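Plasmin and fibronectin-binding protein A (PDB 4MR0) acts as a fibronectin-dependent adhesin and invasin of Streptococcus pneumoniae, also binding human plasmin, plasminogen and serum albumin. Local coordinates at residues L166-H171 and G209-I214; T358-N363 and G383-L388; S342-T347 and E401-R406; H370-M375 and D395-G400. All blocks are in the same frame, centred on the assembly; numbering follows the deposited sequence.

Interaction 1: L166-H171 and G209-I214; sequences LKSHTH and GPTEDI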
loop_
_atom_site.group_PDB
_atom_site.type_symbol
_atom_site.label_atom_id
_atom_site.label_comp_id
_atom_site.label_asym_id
_atom_site.label_seq_id
_atom_site.Cartn_x
_atom_site.Cartn_y
_atom_site.Cartn_z
ATOM N N LEU A 166 10.045 -17.674 -10.191
ATOM C CA LEU A 166 9.094 -17.639 -11.285
ATOM C C LEU A 166 9.899 -17.363 -12.545
ATOM O O LEU A 166 10.954 -16.729 -12.483
ATOM C CB LEU A 166 8.069 -16.528 -11.054
ATOM C CG LEU A 166 7.275 -16.676 -9.748
ATOM C CD1 LEU A 166 6.373 -15.467 -9.556
ATOM C CD2 LEU A 166 6.457 -17.968 -9.779
ATOM N N LYS A 167 9.419 -17.852 -13.683
ATOM C CA LYS A 167 10.131 -17.645 -14.938
ATOM C C LYS A 167 9.171 -17.061 -15.951
ATOM O O LYS A 167 7.952 -17.136 -15.779
ATOM C CB LYS A 167 10.687 -18.969 -15.468
ATOM C CG LYS A 167 11.600 -19.727 -14.506
ATOM C CD LYS A 167 12.937 -19.034 -14.319
ATOM C CE LYS A 167 13.880 -19.867 -13.457
ATOM N NZ LYS A 167 14.233 -21.165 -14.104
ATOM N N SER A 168 9.722 -16.473 -17.005
ATOM C CA SER A 168 8.909 -15.884 -18.057
ATOM C C SER A 168 8.001 -16.911 -18.723
ATOM O O SER A 168 8.385 -18.070 -18.917
ATOM C CB SER A 168 9.796 -15.243 -19.127
ATOM O OG SER A 168 10.396 -14.052 -18.649
ATOM N N HIS A 169 6.800 -16.464 -19.069
ATOM C CA HIS A 169 5.803 -17.282 -19.743
ATOM C C HIS A 169 5.328 -18.506 -18.959
ATOM O O HIS A 169 5.033 -19.551 -19.543
ATOM C CB HIS A 169 6.331 -17.694 -21.121
ATOM C CG HIS A 169 6.754 -16.533 -21.968
ATOM N ND1 HIS A 169 5.871 -15.565 -22.395
ATOM C CD2 HIS A 169 7.974 -16.152 -22.417
ATOM C CE1 HIS A 169 6.528 -14.637 -23.069
ATOM N NE2 HIS A 169 7.806 -14.968 -23.094
ATOM N N THR A 170 5.260 -18.381 -17.635
ATOM C CA THR A 170 4.771 -19.478 -16.809
ATOM C C THR A 170 3.491 -18.995 -16.141
ATOM O O THR A 170 3.371 -17.818 -15.791
ATOM C CB THR A 170 5.795 -19.912 -15.731
ATOM O OG1 THR A 170 6.083 -18.814 -14.860
ATOM C CG2 THR A 170 7.082 -20.396 -16.383
ATOM N N HIS A 171 2.532 -19.899 -15.975
ATOM C CA HIS A 171 1.251 -19.544 -15.377
ATOM C C HIS A 171 0.824 -20.589 -14.357
ATOM O O HIS A 171 0.459 -21.710 -14.713
ATOM C CB HIS A 171 0.202 -19.405 -16.482
ATOM C CG HIS A 171 0.675 -18.582 -17.639
ATOM N ND1 HIS A 171 1.287 -19.137 -18.743
ATOM C CD2 HIS A 171 0.725 -17.240 -17.815
ATOM C CE1 HIS A 171 1.699 -18.171 -19.547
ATOM N NE2 HIS A 171 1.369 -17.011 -19.006
ATOM N N GLY A 209 17.705 -9.910 -14.887
ATOM C CA GLY A 209 17.374 -9.521 -16.245
ATOM C C GLY A 209 15.867 -9.369 -16.335
ATOM O O GLY A 209 15.162 -9.736 -15.392
ATOM N N PRO A 210 15.335 -8.826 -17.438
ATOM C CA PRO A 210 13.888 -8.660 -17.577
ATOM C C PRO A 210 13.147 -9.990 -17.727
ATOM O O PRO A 210 13.650 -10.929 -18.341
ATOM C CB PRO A 210 13.759 -7.779 -18.823
ATOM C CG PRO A 210 14.947 -8.184 -19.638
ATOM C CD PRO A 210 16.044 -8.255 -18.599
ATOM N N THR A 211 11.955 -10.062 -17.141
ATOM C CA THR A 211 11.116 -11.249 -17.226
ATOM C C THR A 211 9.740 -10.735 -17.608
ATOM O O THR A 211 9.468 -9.534 -17.497
ATOM C CB THR A 211 11.014 -12.000 -15.882
ATOM O OG1 THR A 211 10.612 -11.090 -14.849
ATOM C CG2 THR A 211 12.348 -12.643 -15.526
ATOM N N GLU A 212 8.866 -11.622 -18.059
ATOM C CA GLU A 212 7.548 -11.168 -18.465
ATOM C C GLU A 212 6.547 -12.295 -18.661
ATOM O O GLU A 212 6.911 -13.472 -18.752
ATOM C CB GLU A 212 7.657 -10.374 -19.770
ATOM C CG GLU A 212 7.979 -11.230 -20.983
ATOM C CD GLU A 212 8.116 -10.411 -22.253
ATOM O OE1 GLU A 212 9.230 -9.916 -22.534
ATOM O OE2 GLU A 212 7.102 -10.249 -22.969
ATOM N N ASP A 213 5.278 -11.904 -18.718
ATOM C CA ASP A 213 4.181 -12.833 -18.938
ATOM C C ASP A 213 4.149 -13.930 -17.878
ATOM O O ASP A 213 4.329 -15.114 -18.176
ATOM C CB ASP A 213 4.313 -13.428 -20.342
ATOM C CG ASP A 213 3.124 -14.273 -20.731
ATOM O OD1 ASP A 213 1.989 -13.939 -20.312
ATOM O OD2 ASP A 213 3.331 -15.260 -21.469
ATOM N N ILE A 214 3.931 -13.518 -16.635
ATOM C CA ILE A 214 3.869 -14.448 -15.515
ATOM C C ILE A 214 2.526 -14.266 -14.816
ATOM O O ILE A 214 2.104 -13.138 -14.568
ATOM C CB ILE A 214 4.996 -14.159 -14.490
ATOM C CG1 ILE A 214 6.363 -14.323 -15.158
ATOM C CG2 ILE A 214 4.882 -15.104 -13.303
ATOM C CD1 ILE A 214 7.521 -13.810 -14.325
#
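Ser168, His169 and Thr170 meet Glu212, Asp213 and Ile214 in two adjoining turns of a right-handed parallel beta-helix, the part of this cell-wall-anchored protein that the chain represents; its strands 170-174 and 211-217 run side by side. Backbone and side chain alternate in tying the turns together. The hydroxyl OG of Ser168 accepts a hydrogen bond from the N of Glu212 at 2.9 Å, and the carbonyl O of Glu212 in turn receives the N of His169 at 3.0 Å, almost head-on. His169 and Asp213 both have positive phi, so the two chains make the same left-handed kink one above the other.

At this kink the carboxylate of Asp213 is shared by two imidazoles. CG stands anti to the backbone N (chi1 -173°), which carries the carboxylate toward the histidines. OD2 accepts ND1 of His169 at 2.7 Å through its anti lone pair; the bond is fairly straight (161°) and lies in the imidazole plane, although ring and carboxylate are turned 65° from each other. OD1 takes a longer, weak bond from NE2 of His171 at 3.4 Å. A negative group placed between two histidines could be expected to raise their affinity for protons.

The inner side is mostly aliphatic but includes the Lys167 carbonyl. Ile214 sets CG1 3.3 Å from this O of Lys167, which also accepts OG1 of Thr170 across the type II turn 167-170, while its CG2 touches CD1 of Leu166 at 4.0 Å. Lys167 forms a salt bridge with Asp140 of helix 132-143. Parallel stacking of matching kinks is the coil-on-coil arrangement of the pectate lyase-like beta-helix.

Interaction 2: T358-N363 and G383-L388; sequences TQNPSN and GFTDVL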
loop_
_atom_site.group_PDB
_atom_site.type_symbol
_atom_site.label_atom_id
_atom_site.label_comp_id
_atom_site.label_asym_id
_atom_site.label_seq_id
_atom_site.Cartn_x
_atom_site.Cartn_y
_atom_site.Cartn_z
ATOM N N THR A 358 15.912 7.986 -8.105
ATOM C CA THR A 358 14.848 7.018 -8.369
ATOM C C THR A 358 13.763 7.655 -9.230
ATOM O O THR A 358 13.428 8.824 -9.049
ATOM C CB THR A 358 14.178 6.513 -7.071
ATOM O OG1 THR A 358 13.541 7.614 -6.404
ATOM C CG2 THR A 358 15.207 5.866 -6.149
ATOM N N GLN A 359 13.229 6.890 -10.177
ATOM C CA GLN A 359 12.164 7.389 -11.033
ATOM C C GLN A 359 10.841 7.007 -10.359
ATOM O O GLN A 359 10.630 5.851 -9.992
ATOM C CB GLN A 359 12.265 6.767 -12.431
ATOM C CG GLN A 359 11.297 7.356 -13.465
ATOM C CD GLN A 359 11.456 8.865 -13.651
ATOM O OE1 GLN A 359 12.551 9.361 -13.942
ATOM N NE2 GLN A 359 10.356 9.600 -13.497
ATOM N N ASN A 360 9.962 7.991 -10.189
ATOM C CA ASN A 360 8.674 7.785 -9.536
ATOM C C ASN A 360 7.750 6.758 -10.191
ATOM O O ASN A 360 7.503 6.814 -11.396
ATOM C CB ASN A 360 7.913 9.121 -9.457
ATOM C CG ASN A 360 8.491 10.081 -8.421
ATOM O OD1 ASN A 360 9.602 9.899 -7.926
ATOM N ND2 ASN A 360 7.723 11.120 -8.096
ATOM N N PRO A 361 7.258 5.776 -9.410
ATOM C CA PRO A 361 6.347 4.797 -10.015
ATOM C C PRO A 361 5.163 5.620 -10.557
ATOM O O PRO A 361 4.703 6.551 -9.887
ATOM C CB PRO A 361 5.949 3.925 -8.829
ATOM C CG PRO A 361 7.245 3.858 -8.042
ATOM C CD PRO A 361 7.749 5.308 -8.099
ATOM N N SER A 362 4.671 5.291 -11.749
ATOM C CA SER A 362 3.577 6.062 -12.337
ATOM C C SER A 362 2.413 5.223 -12.864
ATOM O O SER A 362 2.578 4.046 -13.184
ATOM C CB SER A 362 4.122 6.961 -13.462
ATOM O OG SER A 362 4.641 6.192 -14.536
ATOM N N ASN A 363 1.246 5.860 -12.962
ATOM C CA ASN A 363 0.002 5.228 -13.410
ATOM C C ASN A 363 -0.309 4.059 -12.487
ATOM O O ASN A 363 -0.375 2.892 -12.898
ATOM C CB ASN A 363 0.092 4.760 -14.868
ATOM C CG ASN A 363 -1.265 4.320 -15.422
ATOM O OD1 ASN A 363 -2.312 4.660 -14.867
ATOM N ND2 ASN A 363 -1.250 3.576 -16.523
ATOM N N GLY A 383 6.606 9.945 -3.628
ATOM C CA GLY A 383 7.281 9.640 -4.874
ATOM C C GLY A 383 6.490 8.892 -5.939
ATOM O O GLY A 383 7.052 8.054 -6.641
ATOM N N PHE A 384 5.192 9.167 -6.054
ATOM C CA PHE A 384 4.359 8.537 -7.089
ATOM C C PHE A 384 3.887 9.641 -8.035
ATOM O O PHE A 384 3.754 10.792 -7.631
ATOM C CB PHE A 384 3.103 7.876 -6.498
ATOM C CG PHE A 384 3.325 6.503 -5.913
ATOM C CD1 PHE A 384 4.598 5.939 -5.850
ATOM C CD2 PHE A 384 2.247 5.789 -5.391
ATOM C CE1 PHE A 384 4.793 4.680 -5.271
ATOM C CE2 PHE A 384 2.429 4.531 -4.811
ATOM C CZ PHE A 384 3.710 3.977 -4.751
ATOM N N THR A 385 3.623 9.285 -9.285
ATOM C CA THR A 385 3.127 10.249 -10.260
ATOM C C THR A 385 1.966 9.605 -11.011
ATOM O O THR A 385 2.073 8.469 -11.475
ATOM C CB THR A 385 4.225 10.663 -11.253
ATOM O OG1 THR A 385 5.367 11.144 -10.527
ATOM C CG2 THR A 385 3.716 11.776 -12.174
ATOM N N ASP A 386 0.855 10.327 -11.111
ATOM C CA ASP A 386 -0.342 9.827 -11.785
ATOM C C ASP A 386 -0.886 8.621 -11.024
ATOM O O ASP A 386 -0.696 7.467 -11.414
ATOM C CB ASP A 386 -0.038 9.453 -13.242
ATOM C CG ASP A 386 -1.269 8.954 -13.990
ATOM O OD1 ASP A 386 -2.405 9.173 -13.501
ATOM O OD2 ASP A 386 -1.104 8.351 -15.076
ATOM N N VAL A 387 -1.562 8.917 -9.921
ATOM C CA VAL A 387 -2.143 7.900 -9.063
ATOM C C VAL A 387 -3.649 8.065 -9.024
ATOM O O VAL A 387 -4.161 9.190 -9.041
ATOM C CB VAL A 387 -1.622 8.041 -7.622
ATOM C CG1 VAL A 387 -2.211 6.952 -6.745
ATOM C CG2 VAL A 387 -0.101 7.984 -7.614
ATOM N N LEU A 388 -4.357 6.943 -8.979
ATOM C CA LEU A 388 -5.807 6.972 -8.902
ATOM C C LEU A 388 -6.253 6.037 -7.787
ATOM O O LEU A 388 -6.057 4.821 -7.861
ATOM C CB LEU A 388 -6.442 6.541 -10.233
ATOM C CG LEU A 388 -7.978 6.451 -10.217
ATOM C CD1 LEU A 388 -8.568 7.816 -9.849
ATOM C CD2 LEU A 388 -8.495 5.989 -11.581
HETATM O O HOH W 1 5.620 13.453 -9.112
#
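Pro361, Ser362 and Asn363 lie against Phe384, Thr385 and Asp386 in two neighbouring coils of the beta-helix, and the backbone bonds come first. The N of Thr385 donates to the O of Pro361 at 3.0 Å, and the O of Thr385 receives the N of Asn363 at 3.1 Å, so that Thr385 is held through both its amide and its carbonyl. Ser362 pairs with Thr385 as a parallel bridge, its CA coming close to the Thr385 oxygen as well.

Apolar contact lies on the inner side. The CB and CG of Pro361 rest obliquely against the CD1-CE1 side of the Phe384 ring, CG to CE1 being 3.8 Å; Ile307 touches both residues, and the ring also stacks with Phe381.

The polar side-chain contacts centre on Asn360, which is buried, and Thr385. Asn360 crosses Thr385 at about a right angle, its CG only 3.1 Å from the O of Gly383, and its ND2 finds its stronger partner in the O of Asp426. A water 2.7 Å from OG1 of Thr385 also takes a weak bond from ND2 of Asn360.

At the corner, Asn363 and Asp386 adopt the same left-handed backbone and run side by side in one direction, each with CG anti to its backbone N. Their amide and carboxylate planes are only 5° apart, with OD1 of Asn363 3.9 Å from OD2 of Asp386. The ND2 of Asn363 continues the row to Asn328. A bound calcium ion lies about 3 Å from the Asn363 side chain; a cation there could ease the approach of the Asp386 carboxylate to the amide oxygen.

Interaction 3: S342-T347 and E401-R406; sequences SGELVT and ESVHYR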
loop_
_atom_site.group_PDB
_atom_site.type_symbol
_atom_site.label_atom_id
_atom_site.label_comp_id
_atom_site.label_asym_id
_atom_site.label_seq_id
_atom_site.Cartn_x
_atom_site.Cartn_y
_atom_site.Cartn_z
ATOM N N SER A 342 -2.724 -13.250 13.445
ATOM C CA SER A 342 -2.020 -11.978 13.583
ATOM C C SER A 342 -2.952 -10.796 13.311
ATOM O O SER A 342 -3.951 -10.927 12.605
ATOM C CB SER A 342 -0.808 -11.934 12.643
ATOM O OG SER A 342 -1.188 -12.127 11.293
ATOM N N GLY A 343 -2.606 -9.644 13.874
ATOM C CA GLY A 343 -3.425 -8.453 13.736
ATOM C C GLY A 343 -3.540 -7.792 12.373
ATOM O O GLY A 343 -3.041 -8.287 11.362
ATOM N N GLU A 344 -4.205 -6.643 12.364
ATOM C CA GLU A 344 -4.428 -5.884 11.142
ATOM C C GLU A 344 -3.126 -5.383 10.516
ATOM O O GLU A 344 -2.156 -5.101 11.217
ATOM C CB GLU A 344 -5.356 -4.696 11.426
ATOM C CG GLU A 344 -6.709 -5.067 12.030
ATOM C CD GLU A 344 -6.677 -5.232 13.551
ATOM O OE1 GLU A 344 -5.587 -5.117 14.156
ATOM O OE2 GLU A 344 -7.751 -5.474 14.141
ATOM N N LEU A 345 -3.113 -5.282 9.190
ATOM C CA LEU A 345 -1.941 -4.797 8.467
ATOM C C LEU A 345 -1.691 -3.359 8.917
ATOM O O LEU A 345 -2.621 -2.670 9.343
ATOM C CB LEU A 345 -2.205 -4.817 6.960
ATOM C CG LEU A 345 -2.908 -6.049 6.374
ATOM C CD1 LEU A 345 -3.087 -5.851 4.872
ATOM C CD2 LEU A 345 -2.101 -7.312 6.656
ATOM N N VAL A 346 -0.442 -2.911 8.838
ATOM C CA VAL A 346 -0.102 -1.549 9.234
ATOM C C VAL A 346 -0.477 -0.590 8.096
ATOM O O VAL A 346 -1.231 0.367 8.290
ATOM C CB VAL A 346 1.408 -1.427 9.547
ATOM C CG1 VAL A 346 1.763 0.014 9.896
ATOM C CG2 VAL A 346 1.761 -2.352 10.712
ATOM N N THR A 347 0.050 -0.868 6.909
ATOM C CA THR A 347 -0.212 -0.067 5.717
ATOM C C THR A 347 -0.475 -1.063 4.600
ATOM O O THR A 347 0.363 -1.913 4.316
ATOM C CB THR A 347 1.008 0.801 5.348
ATOM O OG1 THR A 347 1.210 1.788 6.363
ATOM C CG2 THR A 347 0.796 1.500 4.011
ATOM N N GLU A 401 -11.667 -2.528 19.671
ATOM C CA GLU A 401 -12.004 -3.613 18.755
ATOM C C GLU A 401 -10.886 -3.903 17.760
ATOM O O GLU A 401 -11.109 -4.546 16.736
ATOM C CB GLU A 401 -13.282 -3.266 17.993
ATOM C CG GLU A 401 -14.520 -3.189 18.866
ATOM C CD GLU A 401 -15.653 -2.434 18.201
ATOM O OE1 GLU A 401 -15.934 -2.699 17.011
ATOM O OE2 GLU A 401 -16.266 -1.576 18.872
ATOM N N SER A 402 -9.684 -3.437 18.067
ATOM C CA SER A 402 -8.550 -3.638 17.178
ATOM C C SER A 402 -7.416 -4.389 17.853
ATOM O O SER A 402 -7.108 -4.146 19.018
ATOM C CB SER A 402 -8.026 -2.287 16.694
ATOM O OG SER A 402 -9.084 -1.482 16.209
ATOM N N VAL A 403 -6.797 -5.307 17.116
ATOM C CA VAL A 403 -5.672 -6.063 17.643
ATOM C C VAL A 403 -4.487 -5.108 17.644
ATOM O O VAL A 403 -3.735 -5.024 18.614
ATOM C CB VAL A 403 -5.340 -7.279 16.753
ATOM C CG1 VAL A 403 -4.125 -8.008 17.301
ATOM C CG2 VAL A 403 -6.540 -8.212 16.680
ATOM N N HIS A 404 -4.337 -4.381 16.543
ATOM C CA HIS A 404 -3.265 -3.409 16.398
ATOM C C HIS A 404 -3.859 -2.010 16.482
ATOM O O HIS A 404 -4.912 -1.741 15.906
ATOM C CB HIS A 404 -2.566 -3.590 15.049
ATOM C CG HIS A 404 -1.724 -4.825 14.966
ATOM N ND1 HIS A 404 -1.422 -5.439 13.769
ATOM C CD2 HIS A 404 -1.095 -5.543 15.926
ATOM C CE1 HIS A 404 -0.642 -6.482 13.997
ATOM N NE2 HIS A 404 -0.429 -6.566 15.298
ATOM N N TYR A 405 -3.192 -1.127 17.214
ATOM C CA TYR A 405 -3.649 0.249 17.351
ATOM C C TYR A 405 -2.441 1.151 17.515
ATOM O O TYR A 405 -1.522 0.845 18.280
ATOM C CB TYR A 405 -4.576 0.414 18.560
ATOM C CG TYR A 405 -5.193 1.796 18.644
ATOM C CD1 TYR A 405 -6.206 2.186 17.761
ATOM C CD2 TYR A 405 -4.728 2.733 19.568
ATOM C CE1 TYR A 405 -6.736 3.477 17.794
ATOM C CE2 TYR A 405 -5.252 4.026 19.611
ATOM C CZ TYR A 405 -6.253 4.391 18.719
ATOM O OH TYR A 405 -6.748 5.675 18.743
ATOM N N ARG A 406 -2.448 2.265 16.793
ATOM C CA ARG A 406 -1.350 3.220 16.840
ATOM C C ARG A 406 -1.742 4.464 17.637
ATOM O O ARG A 406 -2.589 5.249 17.206
ATOM C CB ARG A 406 -0.959 3.600 15.410
ATOM C CG ARG A 406 0.265 4.477 15.289
ATOM C CD ARG A 406 0.813 4.408 13.873
ATOM N NE ARG A 406 2.072 5.128 13.723
ATOM C CZ ARG A 406 2.180 6.450 13.649
ATOM N NH1 ARG A 406 1.099 7.221 13.706
ATOM N NH2 ARG A 406 3.377 7.001 13.501
HETATM O O HOH W 2 -10.259 -6.753 15.376
#
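Glu344 and His404 grip each other from both ends: the backbone of each residue is bonded to the side chain of the other. ND1 of His404 donates to the carbonyl O of Glu344 at 2.7 Å, arriving in the carbonyl plane on a lone pair and leaving almost exactly in the plane of its own ring. In return the N of His404 reaches OE1 of Glu344 at 2.8 Å on the syn side, somewhat out of the carboxylate plane. A bend in the Glu344 chain at chi2 (84°) carries CD back toward the loop, and OE2 meets the N of Val403 at 3.1 Å through its syn lone pair, in a nearly straight bond (170°); the same amide makes a weaker, bent approach to OE1.

The tight part is completed by Gly343. Its CA sits over one face of the His404 imidazole, 3.7 Å from the ring centroid, in a CH-pi contact offset toward CE1, and the absence of a side chain lets the ring come this near. CG1 of Val403 closes on the same CA.

On the solvent side the contact becomes looser and wetter. OE2 of Glu344 is linked to the O of Glu401 through a water that donates to both, at 3.1 Å from OE2. Val403 and Glu401 themselves are exposed.

Here one carboxylate takes the amides of Val403 and His404, linking two irregular loops with no strand pairing between them. Both loops project from the parallel beta-helix, beside a manganese ion about 4 Å from the His404 side chain.

Interaction 4: H370-M375 and D395-G400; sequences HFDNMM and DKKVKG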
loop_
_atom_site.group_PDB
_atom_site.type_symbol
_atom_site.label_atom_id
_atom_site.label_comp_id
_atom_site.label_asym_id
_atom_site.label_seq_id
_atom_site.Cartn_x
_atom_site.Cartn_y
_atom_site.Cartn_z
ATOM N N HIS A 370 -11.099 -3.122 -0.177
ATOM C CA HIS A 370 -11.661 -2.929 1.157
ATOM C C HIS A 370 -10.501 -2.957 2.158
ATOM O O HIS A 370 -9.890 -4.000 2.385
ATOM C CB HIS A 370 -12.662 -4.041 1.498
ATOM C CG HIS A 370 -13.321 -3.873 2.834
ATOM N ND1 HIS A 370 -14.273 -4.749 3.309
ATOM C CD2 HIS A 370 -13.171 -2.925 3.792
ATOM C CE1 HIS A 370 -14.682 -4.350 4.502
ATOM N NE2 HIS A 370 -14.029 -3.246 4.818
ATOM N N PHE A 371 -10.189 -1.805 2.739
ATOM C CA PHE A 371 -9.107 -1.700 3.714
ATOM C C PHE A 371 -9.787 -1.749 5.077
ATOM O O PHE A 371 -10.233 -0.726 5.604
ATOM C CB PHE A 371 -8.370 -0.385 3.514
ATOM C CG PHE A 371 -7.759 -0.239 2.148
ATOM C CD1 PHE A 371 -6.688 -1.041 1.761
ATOM C CD2 PHE A 371 -8.261 0.691 1.245
ATOM C CE1 PHE A 371 -6.121 -0.915 0.482
ATOM C CE2 PHE A 371 -7.703 0.826 -0.034
ATOM C CZ PHE A 371 -6.633 0.022 -0.414
ATOM N N ASP A 372 -9.845 -2.954 5.637
ATOM C CA ASP A 372 -10.535 -3.215 6.892
ATOM C C ASP A 372 -9.769 -3.025 8.198
ATOM O O ASP A 372 -9.175 -3.966 8.733
ATOM C CB ASP A 372 -11.102 -4.634 6.840
ATOM C CG ASP A 372 -12.274 -4.837 7.782
ATOM O OD1 ASP A 372 -12.583 -3.920 8.568
ATOM O OD2 ASP A 372 -12.883 -5.924 7.731
ATOM N N ASN A 373 -9.805 -1.800 8.710
ATOM C CA ASN A 373 -9.168 -1.456 9.979
ATOM C C ASN A 373 -7.639 -1.529 10.001
ATOM O O ASN A 373 -7.062 -2.178 10.877
ATOM C CB ASN A 373 -9.760 -2.347 11.093
ATOM C CG ASN A 373 -9.568 -1.765 12.485
ATOM O OD1 ASN A 373 -9.771 -0.566 12.708
ATOM N ND2 ASN A 373 -9.191 -2.617 13.439
ATOM N N MET A 374 -6.982 -0.866 9.050
ATOM C CA MET A 374 -5.517 -0.849 9.011
ATOM C C MET A 374 -5.030 -0.049 10.217
ATOM O O MET A 374 -5.726 0.846 10.694
ATOM C CB MET A 374 -5.012 -0.189 7.724
ATOM C CG MET A 374 -4.612 -1.167 6.603
ATOM S SD MET A 374 -5.879 -2.231 5.896
ATOM C CE MET A 374 -5.961 -3.561 7.161
ATOM N N MET A 375 -3.837 -0.370 10.708
ATOM C CA MET A 375 -3.278 0.313 11.871
ATOM C C MET A 375 -2.774 1.724 11.574
ATOM O O MET A 375 -2.854 2.613 12.428
ATOM C CB MET A 375 -2.141 -0.531 12.463
ATOM C CG MET A 375 -1.446 0.102 13.654
ATOM S SD MET A 375 -0.068 -0.926 14.253
ATOM C CE MET A 375 1.241 -0.246 13.377
ATOM N N ASP A 395 -12.296 1.222 6.374
ATOM C CA ASP A 395 -12.970 1.132 7.663
ATOM C C ASP A 395 -11.955 1.268 8.789
ATOM O O ASP A 395 -10.815 0.815 8.671
ATOM C CB ASP A 395 -13.711 -0.200 7.803
ATOM C CG ASP A 395 -14.915 -0.305 6.879
ATOM O OD1 ASP A 395 -15.657 0.694 6.738
ATOM O OD2 ASP A 395 -15.133 -1.393 6.307
ATOM N N LYS A 396 -12.366 1.907 9.875
ATOM C CA LYS A 396 -11.485 2.081 11.021
ATOM C C LYS A 396 -12.318 1.983 12.283
ATOM O O LYS A 396 -13.222 2.788 12.510
ATOM C CB LYS A 396 -10.778 3.436 10.954
ATOM C CG LYS A 396 -9.778 3.685 12.075
ATOM C CD LYS A 396 -8.636 2.679 12.073
ATOM C CE LYS A 396 -7.599 3.035 13.134
ATOM N NZ LYS A 396 -6.562 1.978 13.304
ATOM N N LYS A 397 -12.022 0.978 13.095
ATOM C CA LYS A 397 -12.752 0.762 14.334
ATOM C C LYS A 397 -12.049 1.431 15.511
ATOM O O LYS A 397 -10.968 2.007 15.365
ATOM C CB LYS A 397 -12.895 -0.738 14.601
ATOM C CG LYS A 397 -13.700 -1.479 13.547
ATOM C CD LYS A 397 -13.963 -2.920 13.969
ATOM C CE LYS A 397 -12.776 -3.832 13.705
ATOM N NZ LYS A 397 -12.889 -4.486 12.365
ATOM N N VAL A 398 -12.673 1.359 16.680
ATOM C CA VAL A 398 -12.085 1.950 17.870
ATOM C C VAL A 398 -10.982 1.044 18.408
ATOM O O VAL A 398 -10.934 -0.148 18.102
ATOM C CB VAL A 398 -13.147 2.169 18.972
ATOM C CG1 VAL A 398 -14.178 3.183 18.499
ATOM C CG2 VAL A 398 -13.821 0.852 19.316
ATOM N N LYS A 399 -10.090 1.636 19.197
ATOM C CA LYS A 399 -8.972 0.931 19.812
ATOM C C LYS A 399 -9.396 -0.396 20.440
ATOM O O LYS A 399 -8.720 -1.415 20.283
ATOM C CB LYS A 399 -8.351 1.833 20.878
ATOM C CG LYS A 399 -7.298 1.188 21.763
ATOM C CD LYS A 399 -6.983 2.121 22.929
ATOM C CE LYS A 399 -5.971 1.526 23.899
ATOM N NZ LYS A 399 -4.603 1.460 23.316
ATOM N N GLY A 400 -10.525 -0.375 21.142
ATOM C CA GLY A 400 -11.018 -1.567 21.810
ATOM C C GLY A 400 -11.340 -2.765 20.937
ATOM O O GLY A 400 -11.292 -3.900 21.409
HETATM O O HOH W 3 -8.560 0.900 7.106
HETATM O O HOH W 4 -5.841 -1.037 13.510
HETATM O O HOH W 5 -10.155 -5.728 12.935
HETATM O O HOH W 6 -8.296 0.958 15.404
HETATM O O HOH W 7 -4.482 2.737 14.638
#
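Phe371 to Asn373 and Asp395 pair in parallel: the N of Asp395 donates to the O of Phe371 at 2.9 Å, and the O of Asp395 receives the N of Asn373 at 2.8 Å from above its carbonyl plane. Where the strands part, a water bonds the O of Phe371, the O of Asp395 and the N of Met374.

The side chains divide between two ends. At one, NE2 of His370 reaches OD2 of Asp395 at 2.6 Å on the anti side, a bent bond (139°) with ring and carboxylate nearly perpendicular. Arg393 forms a salt bridge with the same oxygen, while Asn439 holds OD1.

At the other, Asn373 carries the contact. CG is anti to the backbone N (chi1 -159°), bringing the amide beside Lys397, whose N donates to OD1 of Asn373 at 2.8 Å from above the amide plane. The amine NZ of Lys396 donates to the O of Met374 at 3.0 Å and also bonds several waters, whereas NZ of Lys397 stands in a long salt bridge, 3.9 Å, from OD1 of Asp372. That aspartate's OD2 is bonded by Tyr335.

Strand 364-372 has strand 329-337 as its next neighbour and strand 387-396 has strand 431-440, so the pair lies within a beta-helix face, with Phe371 meeting Phe336 and Phe394 from the adjoining coils.

How the interactions relate
Interactions 3 and 4 form one continuous region, their centres 7 Å apart. Two probable hydrogen bonds, Leu345 O to Met375 N at 2.9 Å and Ser402 OG to Asn373 ND2 at 3.0 Å, join the projecting loops to the chain just beyond the end of strand 364-372. Interaction 2 joins the same two coils as interaction 4 but at the far ends of strands 364-372 and 387-396, with centres 27 Å apart on opposite sides of the chain's centre. Interaction 1 stands 24 Å from interaction 2, centre to centre, repeating its parallel kinked pairing in an earlier part of the solenoid. Metals mark both sides: calcium beside interaction 2, manganese beside interaction 3.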